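Local coordinates for GRMZM2G135359 pseudokinase (Zea mays, PDB 6CPY), which is a receptor-like pseudokinase whose kinase-like domain, the part described here, may bind ATP, though protein kinase activity remains uncertain, at residues A[142-147]-A[269-274]; A[152-157]-A[219-224]. All coordinates share one frame; numbering follows the deposited sequence. Where two conformers were deposited one is given.

Overall arrangement
Both contacts belong to the helical C-terminal lobe of the kinase fold and share helix 144-164. Interaction 1 uses the start of that helix and joins it to helix 269-282. Interaction 2 uses its middle and joins it to helix 214-230. Their centres lie about 15 Å apart, and their nearest atoms are about 5 Å apart without touching. Interaction 2 is the more central, about 10 Å from the centre of the chain against about 22 Å for interaction 1. Along the chain it is nested inside the loop that interaction 1 closes. Arg147 links the regions further, by bonding to Ile228 O on helix 214-230. In this apo structure both are packing contacts within the lobe.

Interaction 1 (A[142-147]-A[269-274]); sequences LDWMAR and EDTARA
Trp144 reaches across to Thr271 and Ala272 with the outer end of its six-membered ring. This small apolar contact buries 108 Å² and joins the first turns of two helices. Its packed part is the ring end, with Trp144 and Ala272 both buried. Trp144 CZ2 lies 3.9 Å from Thr271 CG2, and this methyl sits at the ring edge, near its plane. The neighbouring ring atom, Trp144 CH2, is 4.0 Å from Ala272 CB and comes equally near to Ala272 CA. In Trp144, CG is anti to the backbone N (chi1 -179°), which extends the indole toward helix 269-282. The ring thus bridges a wide backbone gap, with Trp144 CA and Ala272 CA still 9.7 Å apart. Pro268 also touches the indole, while Ile303 of helix 293-304 packs on Thr271. With an alanine in place of Trp144, Thr271 CG2 and Ala272 CB would probably lose their aromatic partner, and a gap would probably open between the helices.

The loose side is made by Glu269, Asp270 and Arg273, which are exposed and do not touch segment 142-147. There Arg273 NH1 forms salt bridges with Glu269 OE2 and with Asp270 OD1, the latter at 3.1 Å. Behind Trp144, the start of its helix is held by its own bonds. Asp143 is the N-cap of helix 144-164, and its OD1 accepts from Ala146 N at 2.9 Å. The buried Arg147 grips Leu142 O side-on with two nitrogens; NE is 2.8 Å from Leu142 O, above the carbonyl plane, whereas NH2 meets a lone pair. Arg147 NH1 also forms a salt bridge with Asp261. The arrangement is a capped helix start packed through one aromatic side chain against a second helix, within the helical C-terminal lobe of the protein kinase fold.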
ATOM      1  N   LEU A 142       8.708   9.639 -13.544  1.00 32.34           N
ATOM      2  CA  LEU A 142       9.306  10.023 -12.271  1.00 30.41           C
ATOM      3  C   LEU A 142      10.826  10.117 -12.429  1.00 27.07           C
ATOM      4  O   LEU A 142      11.430   9.190 -12.950  1.00 26.19           O
ATOM      5  CB  LEU A 142       8.952   8.956 -11.236  1.00 30.28           C
ATOM      6  CG  LEU A 142       7.451   8.778 -10.957  1.00 30.56           C
ATOM      7  CD1 LEU A 142       7.210   7.458 -10.250  1.00 30.15           C
ATOM      8  CD2 LEU A 142       6.924   9.937 -10.132  1.00 30.59           C
ATOM      9  N   ASP A 143      11.439  11.217 -11.987  1.00 27.24           N
ATOM     10  CA  ASP A 143      12.908  11.360 -12.067  1.00 26.67           C
ATOM     11  C   ASP A 143      13.644  10.626 -10.936  1.00 25.53           C
ATOM     12  O   ASP A 143      13.011   9.989 -10.107  1.00 24.03           O
ATOM     13  CB  ASP A 143      13.328  12.831 -12.164  1.00 29.05           C
ATOM     14  CG  ASP A 143      13.016  13.645 -10.911  1.00 31.51           C
ATOM     15  OD1 ASP A 143      12.644  13.098  -9.846  1.00 28.68           O
ATOM     16  OD2 ASP A 143      13.148  14.879 -11.020  1.00 36.80           O
ATOM     17  N   TRP A 144      14.977  10.695 -10.924  1.00 24.25           N
ATOM     18  CA  TRP A 144      15.770   9.970  -9.940  1.00 23.99           C
ATOM     19  C   TRP A 144      15.372  10.281  -8.497  1.00 24.56           C
ATOM     20  O   TRP A 144      15.120   9.371  -7.717  1.00 22.82           O
ATOM     21  CB  TRP A 144      17.265  10.242 -10.154  1.00 23.12           C
ATOM     22  CG  TRP A 144      18.131   9.527  -9.209  1.00 23.77           C
ATOM     23  CD1 TRP A 144      18.830  10.055  -8.170  1.00 23.93           C
ATOM     24  CD2 TRP A 144      18.397   8.131  -9.209  1.00 23.59           C
ATOM     25  NE1 TRP A 144      19.534   9.069  -7.524  1.00 24.79           N
ATOM     26  CE2 TRP A 144      19.273   7.874  -8.137  1.00 23.91           C
ATOM     27  CE3 TRP A 144      17.981   7.072 -10.014  1.00 23.69           C
ATOM     28  CZ2 TRP A 144      19.752   6.597  -7.863  1.00 24.87           C
ATOM     29  CZ3 TRP A 144      18.448   5.807  -9.733  1.00 24.98           C
ATOM     30  CH2 TRP A 144      19.318   5.578  -8.665  1.00 23.81           C
ATOM     31  N   MET A 145      15.292  11.566  -8.143  1.00 26.27           N
ATOM     32  CA  MET A 145      15.015  11.935  -6.757  1.00 28.23           C
ATOM     33  C   MET A 145      13.602  11.530  -6.359  1.00 26.97           C
ATOM     34  O   MET A 145      13.386  11.076  -5.243  1.00 25.91           O
ATOM     35  CB  MET A 145      15.238  13.436  -6.513  1.00 31.43           C
ATOM     36  CG  MET A 145      16.703  13.852  -6.556  1.00 35.79           C
ATOM     37  SD  MET A 145      17.756  12.848  -5.498  1.00 43.42           S
ATOM     38  CE  MET A 145      16.920  13.054  -3.927  1.00 43.72           C
ATOM     39  N   ALA A 146      12.653  11.689  -7.274  1.00 26.22           N
ATOM     40  CA  ALA A 146      11.293  11.220  -7.029  1.00 26.38           C
ATOM     41  C   ALA A 146      11.267   9.717  -6.744  1.00 25.62           C
ATOM     42  O   ALA A 146      10.615   9.272  -5.796  1.00 23.96           O
ATOM     43  CB  ALA A 146      10.393  11.552  -8.205  1.00 27.21           C
ATOM     44  N   ARG A 147      12.001   8.944  -7.541  1.00 24.00           N
ATOM     45  CA  ARG A 147      12.064   7.505  -7.335  1.00 23.78           C
ATOM     46  C   ARG A 147      12.731   7.102  -6.018  1.00 22.93           C
ATOM     47  O   ARG A 147      12.307   6.157  -5.383  1.00 21.02           O
ATOM     48  CB  ARG A 147      12.709   6.820  -8.526  1.00 24.42           C
ATOM     49  CG  ARG A 147      11.863   6.987  -9.769  1.00 24.30           C
ATOM     50  CD  ARG A 147      12.208   6.012 -10.863  1.00 24.92           C
ATOM     51  NE  ARG A 147      11.669   6.496 -12.130  1.00 24.59           N
ATOM     52  CZ  ARG A 147      11.504   5.759 -13.222  1.00 24.68           C
ATOM     53  NH1 ARG A 147      11.804   4.469 -13.240  1.00 24.19           N
ATOM     54  NH2 ARG A 147      11.042   6.342 -14.313  1.00 25.30           N
ATOM     55  N   GLU A 269      25.765   6.889 -10.677  1.00 25.98           N
ATOM     56  CA  GLU A 269      26.102   5.513 -10.976  1.00 27.81           C
ATOM     57  C   GLU A 269      26.296   4.651  -9.719  1.00 25.72           C
ATOM     58  O   GLU A 269      25.782   3.528  -9.610  1.00 26.49           O
ATOM     59  CB  GLU A 269      27.393   5.573 -11.778  1.00 31.30           C
ATOM     60  CG  GLU A 269      27.773   4.324 -12.471  1.00 35.80           C
ATOM     61  CD  GLU A 269      29.194   4.426 -12.978  1.00 35.15           C
ATOM     62  OE1 GLU A 269      29.608   5.525 -13.433  1.00 37.73           O
ATOM     63  OE2 GLU A 269      29.888   3.418 -12.872  1.00 39.73           O
ATOM     64  N   ASP A 270      27.018   5.181  -8.751  1.00 27.09           N
ATOM     65  CA  ASP A 270      27.351   4.386  -7.576  1.00 27.20           C
ATOM     66  C   ASP A 270      26.185   4.228  -6.610  1.00 26.35           C
ATOM     67  O   ASP A 270      26.083   3.215  -5.927  1.00 25.14           O
ATOM     68  CB  ASP A 270      28.570   4.957  -6.891  1.00 28.46           C
ATOM     69  CG  ASP A 270      29.837   4.725  -7.711  1.00 29.99           C
ATOM     70  OD1 ASP A 270      29.907   3.701  -8.428  1.00 32.57           O
ATOM     71  OD2 ASP A 270      30.723   5.580  -7.665  1.00 31.31           O
ATOM     72  N   THR A 271      25.306   5.219  -6.575  1.00 25.38           N
ATOM     73  CA  THR A 271      24.056   5.093  -5.818  1.00 25.83           C
ATOM     74  C   THR A 271      23.164   4.011  -6.413  1.00 25.11           C
ATOM     75  O   THR A 271      22.582   3.191  -5.691  1.00 25.38           O
ATOM     76  CB  THR A 271      23.339   6.449  -5.776  1.00 26.22           C
ATOM     77  OG1 THR A 271      24.264   7.426  -5.306  1.00 26.58           O
ATOM     78  CG2 THR A 271      22.147   6.414  -4.825  1.00 26.52           C
ATOM     79  N   ALA A 272      23.075   3.990  -7.734  1.00 23.60           N
ATOM     80  CA  ALA A 272      22.343   2.937  -8.411  1.00 24.17           C
ATOM     81  C   ALA A 272      22.912   1.556  -8.089  1.00 25.33           C
ATOM     82  O   ALA A 272      22.158   0.634  -7.771  1.00 24.46           O
ATOM     83  CB  ALA A 272      22.311   3.188  -9.898  1.00 24.64           C
ATOM     84  N   ARG A 273      24.241   1.411  -8.143  1.00 24.96           N
ATOM     85  CA  ARG A 273      24.874   0.137  -7.755  1.00 25.66           C
ATOM     86  C   ARG A 273      24.478  -0.316  -6.370  1.00 25.14           C
ATOM     87  O   ARG A 273      24.098  -1.474  -6.164  1.00 25.49           O
ATOM     88  CB  ARG A 273      26.401   0.222  -7.781  1.00 27.73           C
ATOM     89  CG  ARG A 273      27.007   0.023  -9.127  1.00 30.21           C
ATOM     90  CD  ARG A 273      28.532  -0.091  -9.066  1.00 30.76           C
ATOM     91  NE  ARG A 273      28.969  -0.329 -10.430  1.00 31.75           N
ATOM     92  CZ  ARG A 273      29.324   0.606 -11.299  1.00 33.23           C
ATOM     93  NH1 ARG A 273      29.391   1.889 -10.948  1.00 33.84           N
ATOM     94  NH2 ARG A 273      29.654   0.249 -12.530  1.00 35.56           N
ATOM     95  N   ALA A 274      24.590   0.595  -5.414  1.00 25.03           N
ATOM     96  CA  ALA A 274      24.302   0.270  -4.034  1.00 25.73           C
ATOM     97  C   ALA A 274      22.827  -0.158  -3.888  1.00 26.27           C
ATOM     98  O   ALA A 274      22.521  -1.112  -3.174  1.00 25.96           O
ATOM     99  CB  ALA A 274      24.648   1.444  -3.138  1.00 26.06           C
TER

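Interaction 2 (A[152-157]-A[219-224])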
ATOM      1  N   MET A 152      12.250   5.148  -0.428  1.00 23.25           N
ATOM      2  CA  MET A 152      12.505   5.330   0.998  0.50 24.09           C
ATOM      3  C   MET A 152      11.194   5.333   1.770  1.00 24.29           C
ATOM      4  O   MET A 152      11.066   4.637   2.782  1.00 24.89           O
ATOM      5  CB  MET A 152      13.276   6.624   1.269  0.50 25.58           C
ATOM      6  CG  MET A 152      13.925   6.676   2.651  0.50 26.84           C
ATOM      7  SD  MET A 152      15.215   5.422   2.847  0.50 28.00           S
ATOM      8  CE  MET A 152      15.598   5.263   1.119  0.50 24.92           C
ATOM      9  N   GLY A 153      10.216   6.097   1.278  1.00 23.56           N
ATOM     10  CA  GLY A 153       8.883   6.144   1.891  1.00 23.22           C
ATOM     11  C   GLY A 153       8.276   4.771   2.096  1.00 23.52           C
ATOM     12  O   GLY A 153       7.757   4.471   3.174  1.00 24.60           O
ATOM     13  N   ILE A 154       8.343   3.933   1.063  1.00 22.64           N
ATOM     14  CA  ILE A 154       7.892   2.548   1.152  1.00 22.98           C
ATOM     15  C   ILE A 154       8.631   1.787   2.251  1.00 24.36           C
ATOM     16  O   ILE A 154       8.007   1.132   3.096  1.00 22.98           O
ATOM     17  CB  ILE A 154       8.018   1.805  -0.200  1.00 23.13           C
ATOM     18  CG1 ILE A 154       7.066   2.403  -1.241  1.00 22.91           C
ATOM     19  CG2 ILE A 154       7.692   0.336  -0.034  1.00 22.49           C
ATOM     20  CD1 ILE A 154       7.382   2.004  -2.661  1.00 23.77           C
ATOM     21  N   ALA A 155       9.962   1.886   2.260  1.00 25.39           N
ATOM     22  CA  ALA A 155      10.752   1.190   3.265  1.00 26.15           C
ATOM     23  C   ALA A 155      10.384   1.616   4.690  1.00 26.40           C
ATOM     24  O   ALA A 155      10.235   0.761   5.563  1.00 26.87           O
ATOM     25  CB  ALA A 155      12.239   1.392   3.017  1.00 26.00           C
ATOM     26  N   TYR A 156      10.223   2.917   4.920  1.00 27.02           N
ATOM     27  CA  TYR A 156       9.866   3.426   6.260  1.00 28.13           C
ATOM     28  C   TYR A 156       8.493   2.924   6.708  1.00 29.54           C
ATOM     29  O   TYR A 156       8.312   2.607   7.879  1.00 29.25           O
ATOM     30  CB  TYR A 156       9.872   4.950   6.322  1.00 28.28           C
ATOM     31  CG  TYR A 156      11.241   5.607   6.341  1.00 28.74           C
ATOM     32  CD1 TYR A 156      12.255   5.149   7.191  1.00 30.91           C
ATOM     33  CD2 TYR A 156      11.501   6.733   5.562  1.00 30.34           C
ATOM     34  CE1 TYR A 156      13.503   5.766   7.216  1.00 32.40           C
ATOM     35  CE2 TYR A 156      12.738   7.369   5.597  1.00 31.68           C
ATOM     36  CZ  TYR A 156      13.739   6.872   6.411  1.00 32.64           C
ATOM     37  OH  TYR A 156      14.973   7.495   6.430  1.00 34.97           O
ATOM     38  N   CYS A 157       7.543   2.855   5.778  1.00 29.51           N
ATOM     39  CA  CYS A 157       6.214   2.301   6.083  1.00 29.60           C
ATOM     40  C   CYS A 157       6.315   0.819   6.448  1.00 29.52           C
ATOM     41  O   CYS A 157       5.806   0.377   7.497  1.00 28.79           O
ATOM     42  CB  CYS A 157       5.265   2.473   4.893  1.00 29.32           C
ATOM     43  SG  CYS A 157       3.588   1.887   5.238  1.00 29.26           S
ATOM     44  N   ARG A 219      11.147  -9.707   0.281  1.00 32.86           N
ATOM     45  CA  ARG A 219      11.335 -10.111  -1.121  1.00 35.05           C
ATOM     46  C   ARG A 219      10.510  -9.232  -2.053  1.00 33.51           C
ATOM     47  O   ARG A 219      11.003  -8.767  -3.078  1.00 32.21           O
ATOM     48  CB  ARG A 219      10.962 -11.581  -1.342  1.00 37.57           C
ATOM     49  CG  ARG A 219      11.161 -12.074  -2.779  1.00 39.83           C
ATOM     50  CD  ARG A 219      10.484 -13.417  -3.035  1.00 43.59           C
ATOM     51  NE  ARG A 219       9.032 -13.355  -2.837  1.00 47.88           N
ATOM     52  CZ  ARG A 219       8.142 -12.919  -3.732  1.00 50.48           C
ATOM     53  NH1 ARG A 219       8.521 -12.478  -4.926  1.00 51.12           N
ATOM     54  NH2 ARG A 219       6.850 -12.915  -3.420  1.00 53.08           N
ATOM     55  N   LYS A 220       9.253  -9.018  -1.689  1.00 33.50           N
ATOM     56  CA  LYS A 220       8.378  -8.136  -2.445  1.00 32.77           C
ATOM     57  C   LYS A 220       8.922  -6.707  -2.530  1.00 29.24           C
ATOM     58  O   LYS A 220       8.830  -6.087  -3.595  1.00 28.37           O
ATOM     59  CB  LYS A 220       6.972  -8.133  -1.853  1.00 35.99           C
ATOM     60  CG  LYS A 220       6.168  -9.380  -2.187  1.00 38.92           C
ATOM     61  CD  LYS A 220       4.836  -9.353  -1.457  1.00 42.76           C
ATOM     62  CE  LYS A 220       3.915 -10.464  -1.924  1.00 44.16           C
ATOM     63  NZ  LYS A 220       2.608 -10.378  -1.224  1.00 45.25           N
ATOM     64  N   TYR A 221       9.473  -6.192  -1.430  1.00 27.11           N
ATOM     65  CA  TYR A 221      10.109  -4.876  -1.440  1.00 27.58           C
ATOM     66  C   TYR A 221      11.242  -4.829  -2.461  1.00 28.32           C
ATOM     67  O   TYR A 221      11.348  -3.888  -3.242  1.00 26.89           O
ATOM     68  CB  TYR A 221      10.653  -4.460  -0.061  1.00 26.03           C
ATOM     69  CG  TYR A 221      11.310  -3.099  -0.132  1.00 25.52           C
ATOM     70  CD1 TYR A 221      10.532  -1.943  -0.187  1.00 24.42           C
ATOM     71  CD2 TYR A 221      12.691  -2.965  -0.221  1.00 24.94           C
ATOM     72  CE1 TYR A 221      11.118  -0.698  -0.297  1.00 25.43           C
ATOM     73  CE2 TYR A 221      13.285  -1.730  -0.330  1.00 24.21           C
ATOM     74  CZ  TYR A 221      12.494  -0.596  -0.373  1.00 25.01           C
ATOM     75  OH  TYR A 221      13.070   0.642  -0.474  1.00 24.25           O
ATOM     76  N   GLY A 222      12.092  -5.851  -2.443  1.00 27.88           N
ATOM     77  CA  GLY A 222      13.190  -5.948  -3.404  1.00 28.98           C
ATOM     78  C   GLY A 222      12.701  -5.917  -4.842  1.00 27.68           C
ATOM     79  O   GLY A 222      13.300  -5.258  -5.673  1.00 27.82           O
ATOM     80  N   MET A 223      11.601  -6.610  -5.123  1.00 28.63           N
ATOM     81  CA  MET A 223      11.028  -6.643  -6.469  1.00 29.18           C
ATOM     82  C   MET A 223      10.480  -5.277  -6.891  1.00 27.32           C
ATOM     83  O   MET A 223      10.603  -4.881  -8.062  1.00 26.90           O
ATOM     84  CB  MET A 223       9.927  -7.709  -6.552  1.00 32.52           C
ATOM     85  CG  MET A 223      10.463  -9.128  -6.428  1.00 34.99           C
ATOM     86  SD  MET A 223      11.516  -9.583  -7.814  1.00 39.21           S
ATOM     87  CE  MET A 223      10.302  -9.954  -9.076  1.00 41.46           C
ATOM     88  N   VAL A 224       9.858  -4.574  -5.948  1.00 26.27           N
ATOM     89  CA  VAL A 224       9.307  -3.249  -6.224  1.00 25.47           C
ATOM     90  C   VAL A 224      10.439  -2.238  -6.423  1.00 23.77           C
ATOM     91  O   VAL A 224      10.360  -1.370  -7.300  1.00 23.34           O
ATOM     92  CB  VAL A 224       8.325  -2.793  -5.113  1.00 26.55           C
ATOM     93  CG1 VAL A 224       7.968  -1.322  -5.264  1.00 27.25           C
ATOM     94  CG2 VAL A 224       7.056  -3.639  -5.143  1.00 26.53           C
TER
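This is a buried, apolar helix-to-helix contact in the core of the C-terminal lobe. It joins the middle of helix 144-164 to helix 214-230. The two short segments run nearly antiparallel, at 172°, and their axes are 11.2 Å apart. That spacing is bridged chiefly by Tyr221. The extended first torsion of Tyr221 (chi1 179°) carries its ring across to helix 144-164. Ile154 CG2 comes to the edge of this ring, near its plane, at 3.6 Å from Tyr221 CE1. The same methyl is equally close to Tyr221 CD1, so it rests against one ring bond. Further along the ring, Ala155 CB lies 3.7 Å from Tyr221 OH. The small alanine side chain probably lets the phenol end come close to the backbone of helix 144-164. There the hydroxyl is hydrogen-bonded to Ser151 O, which fixes the polar tip in a buried place.

Val224, one turn after Tyr221, makes a looser contact. Its CG1 is 4.3 Å from Ile154 CD1. Around the pair, Met300 of helix 293-304 touches Tyr221, and Phe173 and Ala186 pack on Ile154. Ile154 thus touches both helix 214-230 and strand 186-188. Such antiparallel packing of the αE and αF helices is a core feature of the protein kinase fold.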